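PDB 4HID: protection of telomeres protein 1 from Schizosaccharomyces pombe, which binds single-stranded telomeric DNA to protect the 3' overhang and regulates telomerase and telomere length, represented here by an OB-fold DNA-binding domain, Pot1pC. Local coordinates for residues F65-I70 with G102-I107; K92-K97 with C106-D111. The protein carries 1 engineered substitution. All coordinates share one frame; numbering follows the deposited sequence.

The two interactions meet on strand 104-108 of the OB fold, which pairs parallel with 65-70 in interaction 1 and antiparallel with 92-97 in interaction 2. Their centres lie about 11 Å apart, and Cys106 and Ile107 belong to both. Two probable hydrogen bonds join them further, from Leu108 N to Ile70 O at 2.8 Å and from Glu105 N to Lys97 O, also 2.8 Å. Both contribute to binding the single-stranded DNA of chain B: interaction 1 receives DT4 and DA5 around Arg68, while interaction 2 lies against DG1 and DC2, so the shared strand runs past successive parts of the ligand.

Interaction 1: residues F65-I70 with G102-I107; sequences FSIRCI and GYLECI. With nucleotides of chain B.
Arg68 grips Glu105 side-on across two parallel strands while its guanidinium slots between two DNA bases. Its CB packs on the adenine of DA5 in chain B, 3.7 Å from C2. With CG swung opposite the main-chain N (chi1 -167°) and a bend at chi3, the chain carries CD past the thymine of DT4 in chain B, and NE then gives a hydrogen bond to Glu105 OE1 at 3.2 Å. CZ lies 3.5 Å from C4 of DT4, which sits over the centre of one guanidinium face; on the opposite face NH1 comes 3.4 Å from C6 of DA5. NH2 completes the salt bridge with Glu105 OE2 at 3.0 Å. Both oxygens lie near the guanidinium plane but are met from above the carboxylate plane, the two groups being turned 53° apart. The carboxylate thus probably fixes the rotation of a cation sandwiched by bases. In the backbone, Cys106 N bonds to Arg68 O and Ile70 N to Cys106 O, while a water bridges Arg68 N (2.9 Å) and Leu104 O (2.7 Å). Ile70 CB packs on Ile107 CD1. This is the parallel pairing that closes an OB barrel: strand 67-71 lies between strands 33-38 and 104-108, and the latter pairs on its other edge with strand 88-98.

Interaction 2: residues K92-K97 with C106-D111; sequences KNVRTK and CILHGD. With nucleotides of chain B.
Ile107 N donates a 2.7 Å hydrogen bond to Arg95 O, tying together the two strands of an antiparallel hairpin. The return bond of this hydrogen-bonded pair, Arg95 N to Ile107 O, is weak at 3.4 Å. Just past the strand, Gly110 N gives a hydrogen bond to O6 of DG1 in chain B (2.8 Å), so a backbone N-H meets the guanine carbonyl, consistent with a part in reading that base.

Beside these bonds the guanidinium of Arg95 lies flat on the ring of His109, a parallel stack with centres 3.8 Å apart and planes 11° from parallel. His109 CE1 sits over the middle of the guanidinium, 3.4 Å from CZ, whereas NH1 is shifted toward the rim of the ring. A turn at chi3 (-66°) in Arg95 sets its planar end against the imidazole, and the two side chains cross at about a right angle. With the guanidinium removed, as by an alanine here, one face of the His109 ring is likely to lose its stacked partner and the imidazole to become freer to turn. The nearby Arg16 brings a like charge close to Arg95 and also touches His109.

Farther along the sheet Lys97 CG packs on Ile107 CG1 at 3.8 Å, and the end of the lysine lies by the cytosine of DC2 of chain B. Val94 splits its branches: CG1 presses tightly on Leu108 CD2 at 3.3 Å, and CG2 meets CB of Cys106 at 4.0 Å, whose side chain lies on the face opposite that of Arg95 and Ile107.

Strand 88-98 pairs on its other edge with strand 17-28, where Asn93 and Val94 form a G1 bulge opposite Cys17, while strand 104-108 continues the barrel to strand 67-71.

Interaction 1: residues F65-I70 with G102-I107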
ATOM      1  N   PHE A  65      -7.562   6.817   4.218  1.00 19.44           N
ATOM      2  CA  PHE A  65      -6.192   6.828   4.720  1.00 20.73           C
ATOM      3  C   PHE A  65      -5.326   5.640   4.310  1.00 18.28           C
ATOM      4  O   PHE A  65      -4.123   5.649   4.537  1.00 19.88           O
ATOM      5  CB  PHE A  65      -6.188   6.980   6.242  1.00 21.87           C
ATOM      6  CG  PHE A  65      -6.346   8.399   6.703  1.00 18.54           C
ATOM      7  CD1 PHE A  65      -7.598   8.978   6.784  1.00 20.24           C
ATOM      8  CD2 PHE A  65      -5.239   9.159   7.044  1.00 23.90           C
ATOM      9  CE1 PHE A  65      -7.747  10.286   7.203  1.00 25.84           C
ATOM     10  CE2 PHE A  65      -5.381  10.469   7.462  1.00 22.95           C
ATOM     11  CZ  PHE A  65      -6.637  11.031   7.542  1.00 23.92           C
ATOM     12  N   SER A  66      -5.929   4.625   3.706  1.00 19.65           N
ATOM     13  CA  SER A  66      -5.149   3.514   3.179  1.00 22.65           C
ATOM     14  C   SER A  66      -5.476   3.221   1.717  1.00 23.14           C
ATOM     15  O   SER A  66      -6.456   3.727   1.175  1.00 16.45           O
ATOM     16  CB  SER A  66      -5.349   2.260   4.033  1.00 16.42           C
ATOM     17  OG  SER A  66      -5.338   2.576   5.413  1.00 19.15           O
ATOM     18  N   ILE A  67      -4.642   2.398   1.092  1.00 17.60           N
ATOM     19  CA  ILE A  67      -4.780   2.089  -0.324  1.00 15.83           C
ATOM     20  C   ILE A  67      -4.573   0.598  -0.579  1.00 17.04           C
ATOM     21  O   ILE A  67      -3.734  -0.043   0.054  1.00 16.61           O
ATOM     22  CB  ILE A  67      -3.804   2.915  -1.185  1.00 14.62           C
ATOM     23  CG1 ILE A  67      -4.103   2.726  -2.671  1.00 17.02           C
ATOM     24  CG2 ILE A  67      -2.360   2.541  -0.882  1.00 21.43           C
ATOM     25  CD1 ILE A  67      -3.183   3.509  -3.578  1.00 21.85           C
ATOM     26  N   ARG A  68      -5.359   0.054  -1.500  1.00 17.06           N
ATOM     27  CA  ARG A  68      -5.241  -1.341  -1.890  1.00 18.28           C
ATOM     28  C   ARG A  68      -4.124  -1.514  -2.907  1.00 17.37           C
ATOM     29  O   ARG A  68      -4.055  -0.783  -3.889  1.00 16.94           O
ATOM     30  CB  ARG A  68      -6.559  -1.837  -2.484  1.00 23.27           C
ATOM     31  CG  ARG A  68      -6.650  -3.339  -2.640  1.00 18.11           C
ATOM     32  CD  ARG A  68      -8.081  -3.770  -2.905  1.00 20.64           C
ATOM     33  NE  ARG A  68      -8.595  -3.205  -4.145  1.00 21.72           N
ATOM     34  CZ  ARG A  68      -9.886  -3.034  -4.412  1.00 25.60           C
ATOM     35  NH1 ARG A  68     -10.802  -3.385  -3.525  1.00 22.33           N
ATOM     36  NH2 ARG A  68     -10.257  -2.513  -5.571  1.00 21.81           N
ATOM     37  N   CYS A  69      -3.253  -2.484  -2.662  1.00 16.23           N
ATOM     38  CA  CYS A  69      -2.220  -2.853  -3.623  1.00 17.13           C
ATOM     39  C   CYS A  69      -2.399  -4.294  -4.086  1.00 16.17           C
ATOM     40  O   CYS A  69      -2.353  -5.221  -3.286  1.00 19.51           O
ATOM     41  CB  CYS A  69      -0.827  -2.665  -3.016  1.00 19.18           C
ATOM     42  SG  CYS A  69      -0.657  -1.228  -1.938  1.00 22.34           S
ATOM     43  N   ILE A  70      -2.608  -4.470  -5.385  1.00 20.44           N
ATOM     44  CA  ILE A  70      -2.725  -5.799  -5.970  1.00 17.58           C
ATOM     45  C   ILE A  70      -1.399  -6.257  -6.551  1.00 18.83           C
ATOM     46  O   ILE A  70      -0.804  -5.572  -7.375  1.00 19.05           O
ATOM     47  CB  ILE A  70      -3.784  -5.843  -7.084  1.00 20.29           C
ATOM     48  CG1 ILE A  70      -5.099  -5.239  -6.596  1.00 23.40           C
ATOM     49  CG2 ILE A  70      -3.997  -7.273  -7.551  1.00 18.73           C
ATOM     50  CD1 ILE A  70      -5.620  -5.877  -5.340  1.00 26.92           C
ATOM     51  N   GLY A 102     -14.377   4.224  -8.611  1.00 29.75           N
ATOM     52  CA  GLY A 102     -13.546   5.401  -8.774  1.00 29.29           C
ATOM     53  C   GLY A 102     -12.419   5.488  -7.762  1.00 25.03           C
ATOM     54  O   GLY A 102     -11.698   6.479  -7.715  1.00 25.70           O
ATOM     55  N   TYR A 103     -12.302   4.462  -6.924  1.00 23.53           N
ATOM     56  CA  TYR A 103     -11.316   4.448  -5.850  1.00 21.71           C
ATOM     57  C   TYR A 103      -9.923   4.134  -6.359  1.00 21.93           C
ATOM     58  O   TYR A 103      -9.731   3.200  -7.129  1.00 19.16           O
ATOM     59  CB  TYR A 103     -11.708   3.446  -4.762  1.00 22.69           C
ATOM     60  CG  TYR A 103     -13.041   3.749  -4.131  1.00 21.82           C
ATOM     61  CD1 TYR A 103     -13.244   4.926  -3.431  1.00 24.55           C
ATOM     62  CD2 TYR A 103     -14.101   2.868  -4.249  1.00 28.66           C
ATOM     63  CE1 TYR A 103     -14.463   5.212  -2.856  1.00 21.23           C
ATOM     64  CE2 TYR A 103     -15.323   3.148  -3.678  1.00 28.43           C
ATOM     65  CZ  TYR A 103     -15.496   4.319  -2.984  1.00 22.04           C
ATOM     66  OH  TYR A 103     -16.709   4.599  -2.417  1.00 33.07           O
ATOM     67  N   LEU A 104      -8.946   4.834  -5.976  1.00 19.57           N
ATOM     68  CA  LEU A 104      -7.565   4.698  -6.409  1.00 19.66           C
ATOM     69  C   LEU A 104      -6.886   3.498  -5.762  1.00 20.24           C
ATOM     70  O   LEU A 104      -7.019   3.264  -4.566  1.00 20.93           O
ATOM     71  CB  LEU A 104      -6.782   5.974  -6.093  1.00 21.28           C
ATOM     72  CG  LEU A 104      -5.288   5.999  -6.411  1.00 23.36           C
ATOM     73  CD1 LEU A 104      -5.048   5.849  -7.899  1.00 28.05           C
ATOM     74  CD2 LEU A 104      -4.664   7.274  -5.897  1.00 25.97           C
ATOM     75  N   GLU A 105      -6.204   2.775  -6.462  1.00 18.71           N
ATOM     76  CA  GLU A 105      -5.418   1.672  -5.947  1.00 19.97           C
ATOM     77  C   GLU A 105      -4.135   1.564  -6.753  1.00 22.09           C
ATOM     78  O   GLU A 105      -3.983   2.216  -7.777  1.00 18.83           O
ATOM     79  CB  GLU A 105      -6.203   0.360  -5.992  1.00 17.57           C
ATOM     80  CG  GLU A 105      -6.529  -0.147  -7.383  1.00 19.04           C
ATOM     81  CD  GLU A 105      -7.554  -1.257  -7.353  1.00 23.50           C
ATOM     82  OE1 GLU A 105      -7.201  -2.381  -6.959  1.00 33.03           O
ATOM     83  OE2 GLU A 105      -8.719  -1.008  -7.706  1.00 40.76           O
ATOM     84  N   CYS A 106      -3.208   0.750  -6.278  1.00 17.61           N
ATOM     85  CA  CYS A 106      -1.959   0.558  -6.998  1.00 19.18           C
ATOM     86  C   CYS A 106      -1.781  -0.912  -7.365  1.00 23.36           C
ATOM     87  O   CYS A 106      -2.432  -1.782  -6.799  1.00 19.47           O
ATOM     88  CB  CYS A 106      -0.766   1.099  -6.208  1.00 27.80           C
ATOM     89  SG  CYS A 106      -0.268   0.115  -4.807  1.00 37.77           S
ATOM     90  N   ILE A 107      -0.912  -1.175  -8.331  1.00 17.85           N
ATOM     91  CA  ILE A 107      -0.780  -2.509  -8.886  1.00 21.66           C
ATOM     92  C   ILE A 107       0.664  -2.867  -9.195  1.00 22.77           C
ATOM     93  O   ILE A 107       1.350  -2.129  -9.890  1.00 18.00           O
ATOM     94  CB  ILE A 107      -1.561  -2.611 -10.216  1.00 25.25           C
ATOM     95  CG1 ILE A 107      -2.972  -2.040 -10.060  1.00 28.23           C
ATOM     96  CG2 ILE A 107      -1.583  -4.044 -10.721  1.00 25.75           C
ATOM     97  CD1 ILE A 107      -3.897  -2.896  -9.231  1.00 35.91           C
TER
ATOM     98  P    DA B   5     -16.338  -5.804   0.348  1.00 26.29           P
ATOM     99  OP1  DA B   5     -16.863  -6.496   1.538  1.00 18.91           O
ATOM    100  OP2  DA B   5     -17.232  -4.965  -0.475  1.00 26.92           O
ATOM    101  O5'  DA B   5     -15.102  -4.897   0.791  1.00 21.29           O
ATOM    102  C5'  DA B   5     -13.929  -5.516   1.277  1.00 21.93           C
ATOM    103  C4'  DA B   5     -13.156  -4.596   2.201  1.00 23.14           C
ATOM    104  O4'  DA B   5     -12.288  -3.741   1.421  1.00 19.28           O
ATOM    105  C3'  DA B   5     -14.024  -3.679   3.051  1.00 16.50           C
ATOM    106  O3'  DA B   5     -13.490  -3.597   4.362  1.00 20.69           O
ATOM    107  C2'  DA B   5     -13.983  -2.347   2.308  1.00 19.32           C
ATOM    108  C1'  DA B   5     -12.636  -2.388   1.595  1.00 20.37           C
ATOM    109  N9   DA B   5     -12.651  -1.791   0.267  1.00 22.37           N
ATOM    110  C8   DA B   5     -13.707  -1.704  -0.588  1.00 18.40           C
ATOM    111  N7   DA B   5     -13.417  -1.124  -1.722  1.00 26.15           N
ATOM    112  C5   DA B   5     -12.074  -0.809  -1.601  1.00 23.71           C
ATOM    113  C6   DA B   5     -11.160  -0.177  -2.464  1.00 21.68           C
ATOM    114  N6   DA B   5     -11.481   0.274  -3.677  1.00 20.72           N
ATOM    115  N1   DA B   5      -9.894  -0.022  -2.028  1.00 21.31           N
ATOM    116  C2   DA B   5      -9.565  -0.471  -0.816  1.00 22.42           C
ATOM    117  N3   DA B   5     -10.334  -1.081   0.076  1.00 20.73           N
ATOM    118  C4   DA B   5     -11.588  -1.219  -0.380  1.00 16.46           C
ATOM    119  P    DT B   4     -17.471 -10.754  -4.775  1.00 64.11           P
ATOM    120  OP1  DT B   4     -16.710 -11.937  -5.221  1.00 46.90           O
ATOM    121  OP2  DT B   4     -18.822 -10.929  -4.210  1.00 61.76           O
ATOM    122  O5'  DT B   4     -16.568  -9.980  -3.713  1.00 47.04           O
ATOM    123  C5'  DT B   4     -16.613  -8.568  -3.596  1.00 38.60           C
ATOM    124  C4'  DT B   4     -15.544  -8.139  -2.610  1.00 25.68           C
ATOM    125  O4'  DT B   4     -14.255  -8.169  -3.260  1.00 26.32           O
ATOM    126  C3'  DT B   4     -15.696  -6.745  -2.012  1.00 29.44           C
ATOM    127  O3'  DT B   4     -15.659  -6.882  -0.607  1.00 25.02           O
ATOM    128  C2'  DT B   4     -14.484  -5.981  -2.540  1.00 27.12           C
ATOM    129  C1'  DT B   4     -13.484  -7.107  -2.764  1.00 26.87           C
ATOM    130  N1   DT B   4     -12.411  -6.833  -3.753  1.00 30.17           N
ATOM    131  C2   DT B   4     -11.120  -7.190  -3.442  1.00 30.26           C
ATOM    132  O2   DT B   4     -10.823  -7.714  -2.390  1.00 26.94           O
ATOM    133  N3   DT B   4     -10.191  -6.908  -4.409  1.00 24.44           N
ATOM    134  C4   DT B   4     -10.428  -6.318  -5.631  1.00 34.04           C
ATOM    135  O4   DT B   4      -9.537  -6.104  -6.441  1.00 33.68           O
ATOM    136  C5   DT B   4     -11.802  -5.972  -5.895  1.00 36.01           C
ATOM    137  C7   DT B   4     -12.163  -5.286  -7.177  1.00 38.19           C
ATOM    138  C6   DT B   4     -12.717  -6.243  -4.959  1.00 30.49           C
TER
HETATM  139  O   HOH W   1      -7.593   1.286  -2.778  1.00 15.47           O

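Interaction 2: residues K92-K97 with C106-D111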
ATOM      1  N   LYS A  92       8.141   0.817  -5.273  1.00 17.71           N
ATOM      2  CA  LYS A  92       8.934   1.623  -6.192  1.00 20.69           C
ATOM      3  C   LYS A  92       8.387   1.520  -7.610  1.00 22.66           C
ATOM      4  O   LYS A  92       8.284   0.434  -8.166  1.00 21.61           O
ATOM      5  CB  LYS A  92      10.401   1.193  -6.158  1.00 24.38           C
ATOM      6  CG  LYS A  92      11.224   1.877  -5.080  1.00 20.99           C
ATOM      7  CD  LYS A  92      12.652   1.367  -5.067  1.00 25.04           C
ATOM      8  CE  LYS A  92      13.320   1.650  -3.734  1.00 30.45           C
ATOM      9  NZ  LYS A  92      14.726   1.162  -3.688  1.00 28.83           N
ATOM     10  N   ASN A  93       8.029   2.665  -8.179  1.00 22.68           N
ATOM     11  CA  ASN A  93       7.523   2.730  -9.543  1.00 22.25           C
ATOM     12  C   ASN A  93       6.342   1.794  -9.787  1.00 24.06           C
ATOM     13  O   ASN A  93       6.251   1.151 -10.828  1.00 22.85           O
ATOM     14  CB  ASN A  93       8.649   2.451 -10.537  1.00 22.53           C
ATOM     15  CG  ASN A  93       9.864   3.322 -10.290  1.00 22.40           C
ATOM     16  OD1 ASN A  93       9.791   4.541 -10.382  1.00 26.50           O
ATOM     17  ND2 ASN A  93      10.985   2.695  -9.969  1.00 27.52           N
ATOM     18  N   VAL A  94       5.429   1.734  -8.828  1.00 22.08           N
ATOM     19  CA  VAL A  94       4.221   0.949  -9.005  1.00 22.74           C
ATOM     20  C   VAL A  94       3.207   1.733  -9.829  1.00 22.46           C
ATOM     21  O   VAL A  94       3.201   2.957  -9.827  1.00 20.07           O
ATOM     22  CB  VAL A  94       3.592   0.540  -7.661  1.00 23.37           C
ATOM     23  CG1 VAL A  94       4.597  -0.236  -6.820  1.00 29.27           C
ATOM     24  CG2 VAL A  94       3.099   1.763  -6.919  1.00 30.10           C
ATOM     25  N   ARG A  95       2.357   1.004 -10.537  1.00 23.35           N
ATOM     26  CA  ARG A  95       1.321   1.590 -11.369  1.00 20.69           C
ATOM     27  C   ARG A  95       0.080   1.858 -10.533  1.00 21.79           C
ATOM     28  O   ARG A  95      -0.173   1.168  -9.551  1.00 24.31           O
ATOM     29  CB  ARG A  95       0.996   0.648 -12.532  1.00 24.48           C
ATOM     30  CG  ARG A  95      -0.346   0.881 -13.204  1.00 31.86           C
ATOM     31  CD  ARG A  95      -0.646  -0.206 -14.231  1.00 29.86           C
ATOM     32  NE  ARG A  95       0.275  -0.159 -15.361  1.00 28.70           N
ATOM     33  CZ  ARG A  95       0.427  -1.137 -16.248  1.00 28.65           C
ATOM     34  NH1 ARG A  95      -0.278  -2.251 -16.142  1.00 24.90           N
ATOM     35  NH2 ARG A  95       1.288  -1.000 -17.241  1.00 20.76           N
ATOM     36  N   THR A  96      -0.689   2.867 -10.922  1.00 22.02           N
ATOM     37  CA  THR A  96      -1.913   3.203 -10.212  1.00 20.40           C
ATOM     38  C   THR A  96      -3.116   3.224 -11.159  1.00 24.56           C
ATOM     39  O   THR A  96      -2.985   3.550 -12.336  1.00 23.66           O
ATOM     40  CB  THR A  96      -1.786   4.558  -9.478  1.00 22.21           C
ATOM     41  OG1 THR A  96      -1.631   5.614 -10.431  1.00 21.14           O
ATOM     42  CG2 THR A  96      -0.581   4.551  -8.549  1.00 25.92           C
ATOM     43  N   LYS A  97      -4.283   2.876 -10.631  1.00 20.09           N
ATOM     44  CA  LYS A  97      -5.515   2.871 -11.408  1.00 24.80           C
ATOM     45  C   LYS A  97      -6.713   3.002 -10.480  1.00 24.36           C
ATOM     46  O   LYS A  97      -6.554   3.019  -9.265  1.00 26.25           O
ATOM     47  CB  LYS A  97      -5.625   1.582 -12.228  1.00 24.30           C
ATOM     48  CG  LYS A  97      -5.576   0.308 -11.398  1.00 28.20           C
ATOM     49  CD  LYS A  97      -6.317  -0.838 -12.073  1.00 34.61           C
ATOM     50  CE  LYS A  97      -7.647  -0.370 -12.641  1.00 39.76           C
ATOM     51  NZ  LYS A  97      -8.750  -1.334 -12.401  1.00 39.23           N
ATOM     52  N   CYS A 106      -3.208   0.750  -6.278  1.00 17.61           N
ATOM     53  CA  CYS A 106      -1.959   0.558  -6.998  1.00 19.18           C
ATOM     54  C   CYS A 106      -1.781  -0.912  -7.365  1.00 23.36           C
ATOM     55  O   CYS A 106      -2.432  -1.782  -6.799  1.00 19.47           O
ATOM     56  CB  CYS A 106      -0.766   1.099  -6.208  1.00 27.80           C
ATOM     57  SG  CYS A 106      -0.268   0.115  -4.807  1.00 37.77           S
ATOM     58  N   ILE A 107      -0.912  -1.175  -8.331  1.00 17.85           N
ATOM     59  CA  ILE A 107      -0.780  -2.509  -8.886  1.00 21.66           C
ATOM     60  C   ILE A 107       0.664  -2.867  -9.195  1.00 22.77           C
ATOM     61  O   ILE A 107       1.350  -2.129  -9.890  1.00 18.00           O
ATOM     62  CB  ILE A 107      -1.561  -2.611 -10.216  1.00 25.25           C
ATOM     63  CG1 ILE A 107      -2.972  -2.040 -10.060  1.00 28.23           C
ATOM     64  CG2 ILE A 107      -1.583  -4.044 -10.721  1.00 25.75           C
ATOM     65  CD1 ILE A 107      -3.897  -2.896  -9.231  1.00 35.91           C
ATOM     66  N   LEU A 108       1.095  -4.032  -8.729  1.00 17.82           N
ATOM     67  CA  LEU A 108       2.359  -4.600  -9.165  1.00 21.01           C
ATOM     68  C   LEU A 108       2.058  -5.716 -10.165  1.00 15.25           C
ATOM     69  O   LEU A 108       1.711  -6.826  -9.784  1.00 18.62           O
ATOM     70  CB  LEU A 108       3.174  -5.115  -7.979  1.00 19.91           C
ATOM     71  CG  LEU A 108       3.974  -4.063  -7.206  1.00 19.77           C
ATOM     72  CD1 LEU A 108       4.842  -4.710  -6.148  1.00 25.75           C
ATOM     73  CD2 LEU A 108       4.818  -3.223  -8.144  1.00 29.05           C
ATOM     74  N   HIS A 109       2.173  -5.392 -11.448  1.00 21.63           N
ATOM     75  CA  HIS A 109       1.811  -6.305 -12.526  1.00 19.87           C
ATOM     76  C   HIS A 109       3.025  -7.069 -13.024  1.00 20.31           C
ATOM     77  O   HIS A 109       4.157  -6.661 -12.796  1.00 18.27           O
ATOM     78  CB  HIS A 109       1.199  -5.525 -13.687  1.00 23.62           C
ATOM     79  CG  HIS A 109       2.133  -4.529 -14.304  1.00 20.73           C
ATOM     80  ND1 HIS A 109       2.195  -3.216 -13.895  1.00 28.96           N
ATOM     81  CD2 HIS A 109       3.043  -4.658 -15.297  1.00 18.48           C
ATOM     82  CE1 HIS A 109       3.102  -2.577 -14.613  1.00 23.01           C
ATOM     83  NE2 HIS A 109       3.630  -3.429 -15.470  1.00 26.79           N
ATOM     84  N   GLY A 110       2.781  -8.174 -13.720  1.00 18.46           N
ATOM     85  CA  GLY A 110       3.839  -8.909 -14.386  1.00 19.94           C
ATOM     86  C   GLY A 110       4.780  -8.046 -15.208  1.00 26.99           C
ATOM     87  O   GLY A 110       4.340  -7.214 -15.998  1.00 23.26           O
ATOM     88  N   ASP A 111       6.081  -8.249 -15.018  1.00 23.39           N
ATOM     89  CA  ASP A 111       7.097  -7.501 -15.754  1.00 23.52           C
ATOM     90  C   ASP A 111       8.459  -8.184 -15.685  1.00 27.86           C
ATOM     91  O   ASP A 111       9.397  -7.659 -15.093  1.00 26.10           O
ATOM     92  CB  ASP A 111       7.206  -6.071 -15.222  1.00 19.14           C
ATOM     93  CG  ASP A 111       8.103  -5.202 -16.074  1.00 22.84           C
ATOM     94  OD1 ASP A 111       8.609  -5.699 -17.099  1.00 24.14           O
ATOM     95  OD2 ASP A 111       8.298  -4.022 -15.722  1.00 21.15           O
TER
ATOM     96  P    DC B   2      -9.934 -10.374 -13.476  1.00 52.10           P
ATOM     97  OP1  DC B   2     -10.693 -11.564 -13.893  1.00 54.67           O
ATOM     98  OP2  DC B   2     -10.616  -9.082 -13.279  1.00 49.73           O
ATOM     99  O5'  DC B   2      -9.123 -10.732 -12.151  1.00 62.33           O
ATOM    100  C5'  DC B   2      -9.779 -10.776 -10.900  1.00 55.97           C
ATOM    101  C4'  DC B   2      -9.690  -9.460 -10.146  1.00 52.46           C
ATOM    102  O4'  DC B   2      -8.905  -8.473 -10.853  1.00 51.88           O
ATOM    103  C3'  DC B   2     -11.037  -8.792  -9.900  1.00 48.21           C
ATOM    104  O3'  DC B   2     -11.386  -8.998  -8.547  1.00 54.71           O
ATOM    105  C2'  DC B   2     -10.802  -7.313 -10.224  1.00 51.77           C
ATOM    106  C1'  DC B   2      -9.283  -7.228 -10.312  1.00 55.09           C
ATOM    107  N1   DC B   2      -8.756  -6.143 -11.189  1.00 58.07           N
ATOM    108  C2   DC B   2      -8.302  -4.937 -10.636  1.00 58.02           C
ATOM    109  O2   DC B   2      -8.347  -4.759  -9.411  1.00 56.04           O
ATOM    110  N3   DC B   2      -7.826  -3.978 -11.466  1.00 54.66           N
ATOM    111  C4   DC B   2      -7.793  -4.186 -12.781  1.00 58.39           C
ATOM    112  N4   DC B   2      -7.314  -3.207 -13.557  1.00 60.89           N
ATOM    113  C5   DC B   2      -8.246  -5.404 -13.359  1.00 54.75           C
ATOM    114  C6   DC B   2      -8.712  -6.346 -12.535  1.00 55.51           C
ATOM    115  O5'  DG B   1      -6.774  -6.875 -17.163  1.00 43.46           O
ATOM    116  C5'  DG B   1      -7.960  -7.636 -17.035  1.00 26.13           C
ATOM    117  C4'  DG B   1      -7.717  -8.907 -16.246  1.00 32.30           C
ATOM    118  O4'  DG B   1      -6.294  -9.177 -16.161  1.00 32.72           O
ATOM    119  C3'  DG B   1      -8.223  -8.896 -14.811  1.00 35.06           C
ATOM    120  O3'  DG B   1      -8.748 -10.179 -14.525  1.00 45.38           O
ATOM    121  C2'  DG B   1      -6.959  -8.604 -14.004  1.00 37.45           C
ATOM    122  C1'  DG B   1      -5.906  -9.348 -14.814  1.00 32.62           C
ATOM    123  N9   DG B   1      -4.539  -8.845 -14.687  1.00 29.60           N
ATOM    124  C8   DG B   1      -4.122  -7.545 -14.813  1.00 27.53           C
ATOM    125  N7   DG B   1      -2.839  -7.393 -14.661  1.00 31.92           N
ATOM    126  C5   DG B   1      -2.370  -8.676 -14.420  1.00 26.49           C
ATOM    127  C6   DG B   1      -1.053  -9.139 -14.181  1.00 25.80           C
ATOM    128  O6   DG B   1      -0.004  -8.486 -14.127  1.00 28.09           O
ATOM    129  N1   DG B   1      -1.013 -10.512 -13.984  1.00 21.05           N
ATOM    130  C2   DG B   1      -2.110 -11.334 -14.020  1.00 23.53           C
ATOM    131  N2   DG B   1      -1.873 -12.635 -13.809  1.00 26.49           N
ATOM    132  N3   DG B   1      -3.347 -10.916 -14.246  1.00 29.14           N
ATOM    133  C4   DG B   1      -3.405  -9.579 -14.436  1.00 21.94           C
TER